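PDB 6SLL: L-2,4-diaminobutyric acid acetyltransferase, which catalyses the transfer of an acetyl group from acetyl-coenzyme A to L-2,4-diaminobutyric acid, a step in the biosynthesis of the chemical chaperone ectoine. Local coordinates for residues R120-T125 and F171-F176. Sequence-based numbering, arbitrary orientation.
Sequences RFIETT and FVIGPF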
# COMPACT_ATOMS: atom_id res chain seq x y z
N ARG B 120 13.43 -11.07 -10.32
CA ARG B 120 14.64 -10.79 -11.02
C ARG B 120 15.25 -9.43 -10.69
O ARG B 120 16.46 -9.24 -10.91
CB ARG B 120 14.41 -10.98 -12.51
CG ARG B 120 15.62 -11.35 -13.35
CD ARG B 120 15.26 -11.51 -14.84
NE ARG B 120 16.50 -11.60 -15.54
CZ ARG B 120 16.97 -10.80 -16.47
NH1 ARG B 120 16.11 -9.86 -17.02
NH2 ARG B 120 18.11 -11.06 -17.05
N PHE B 121 14.45 -8.50 -10.13
CA PHE B 121 14.92 -7.20 -9.70
C PHE B 121 14.30 -6.79 -8.38
O PHE B 121 13.10 -7.09 -8.22
CB PHE B 121 14.58 -6.10 -10.75
CG PHE B 121 15.30 -6.29 -12.07
CD1 PHE B 121 16.50 -5.68 -12.27
CD2 PHE B 121 14.71 -6.98 -13.06
CE1 PHE B 121 17.21 -5.84 -13.45
CE2 PHE B 121 15.37 -7.12 -14.32
CZ PHE B 121 16.65 -6.56 -14.44
N ILE B 122 15.04 -6.06 -7.57
CA ILE B 122 14.46 -5.28 -6.49
C ILE B 122 14.46 -3.83 -6.93
O ILE B 122 15.50 -3.33 -7.43
CB ILE B 122 15.22 -5.46 -5.21
CG1 ILE B 122 15.01 -6.85 -4.61
CG2 ILE B 122 14.91 -4.37 -4.24
CD1 ILE B 122 15.94 -7.16 -3.43
N GLU B 123 13.38 -3.11 -6.63
CA GLU B 123 13.30 -1.65 -6.67
C GLU B 123 13.08 -1.10 -5.31
O GLU B 123 12.21 -1.72 -4.61
CB GLU B 123 12.16 -1.18 -7.68
CG GLU B 123 12.55 -1.28 -9.13
CD GLU B 123 11.55 -0.87 -10.10
OE1 GLU B 123 11.77 -1.13 -11.33
OE2 GLU B 123 10.48 -0.28 -9.76
N THR B 124 13.68 0.01 -4.94
CA THR B 124 13.43 0.66 -3.65
C THR B 124 13.90 2.10 -3.81
O THR B 124 14.76 2.33 -4.63
CB THR B 124 14.13 -0.09 -2.51
OG1 THR B 124 13.61 0.32 -1.28
CG2 THR B 124 15.62 0.08 -2.54
N THR B 125 13.38 2.98 -2.99
CA THR B 125 13.97 4.33 -3.01
C THR B 125 14.68 4.59 -1.69
O THR B 125 14.26 4.12 -0.63
CB THR B 125 12.90 5.40 -3.27
OG1 THR B 125 12.02 5.58 -2.16
CG2 THR B 125 12.16 5.20 -4.52
N PHE B 171 16.57 2.94 -6.65
CA PHE B 171 17.61 1.93 -6.81
C PHE B 171 16.97 0.79 -7.47
O PHE B 171 15.92 0.27 -7.07
CB PHE B 171 18.15 1.53 -5.41
CG PHE B 171 19.06 2.55 -4.76
CD1 PHE B 171 18.58 3.82 -4.40
CD2 PHE B 171 20.37 2.26 -4.55
CE1 PHE B 171 19.40 4.79 -3.84
CE2 PHE B 171 21.17 3.24 -3.91
CZ PHE B 171 20.72 4.54 -3.75
N VAL B 172 17.62 0.25 -8.49
CA VAL B 172 17.22 -0.97 -9.24
C VAL B 172 18.36 -1.98 -9.07
O VAL B 172 19.49 -1.71 -9.59
CB VAL B 172 16.92 -0.73 -10.71
CG1 VAL B 172 16.51 -2.04 -11.42
CG2 VAL B 172 15.80 0.29 -10.84
N ILE B 173 18.10 -3.09 -8.42
CA ILE B 173 19.12 -4.10 -8.15
C ILE B 173 18.79 -5.35 -8.91
O ILE B 173 17.68 -5.86 -8.83
CB ILE B 173 19.20 -4.41 -6.70
CG1 ILE B 173 19.58 -3.15 -5.84
CG2 ILE B 173 20.18 -5.53 -6.39
CD1 ILE B 173 19.26 -3.28 -4.40
N GLY B 174 19.70 -5.79 -9.74
CA GLY B 174 19.48 -6.92 -10.61
C GLY B 174 20.14 -6.76 -11.91
O GLY B 174 20.75 -5.75 -12.21
N PRO B 175 20.00 -7.81 -12.81
CA PRO B 175 19.13 -8.98 -12.62
C PRO B 175 19.76 -10.01 -11.75
O PRO B 175 20.94 -10.28 -11.73
CB PRO B 175 19.01 -9.53 -14.01
CG PRO B 175 20.29 -9.07 -14.72
CD PRO B 175 20.59 -7.75 -14.16
N PHE B 176 18.88 -10.68 -10.94
CA PHE B 176 19.35 -11.74 -10.04
C PHE B 176 19.69 -13.01 -10.78
O PHE B 176 20.41 -13.86 -10.27
CB PHE B 176 18.34 -12.06 -8.92
CG PHE B 176 18.24 -10.97 -7.97
CD1 PHE B 176 19.21 -10.78 -7.06
CD2 PHE B 176 17.13 -10.24 -7.84
CE1 PHE B 176 19.14 -9.76 -6.14
CE2 PHE B 176 17.03 -9.29 -6.90
CZ PHE B 176 18.00 -8.92 -6.09
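Pro175, which follows a cis peptide bond, packs alongside Arg120 and Phe121, just before and at the start of strand 121-125. Its CA lies over one face of the Phe121 ring, a CH-pi contact with 4.1 Å from Pro175 CA to the ring centroid; in the conformer described here, Arg120 CZ is 3.4 Å from Pro175 CB. Phe121 CG stands anti to the carbonyl carbon (chi1 -65°), which helps bring CE1 obliquely to Gly174 C, 3.4 Å away. Gly174 has phi 144°, a conformation open mainly to glycine. On the other face of the sheet, Ile122 CD1 meets the Phe176 ring edge at CZ (3.8 Å). The cis proline exemplifies how a strand end breaks step: Phe176 N donates to Arg120 O at 2.8 Å, one residue out of register, Pro175 having no N-H.

The regular ladder pairs 121-125 antiparallel with 168-173 in the mixed sheet of the GNAT fold. Two-way bonds link Ile122 with Ile173 and Thr124 with Phe171; the bond from Phe171 N to Thr124 O (2.8 Å) is nearly collinear with the carbonyl. Between them, Val172 and Glu123 form a non-hydrogen-bonded pair, Val172 CG2 lying against Glu123 CG.

Farther out, Arg120 NH2 makes a salt bridge with Asp179 and NE a hydrogen bond with Phe177 O, Glu123 OE2 is hydrogen-bonded to Tyr56 OH of the second subunit, and Thr125 O is hydrogen-bonded to the substrate's ND.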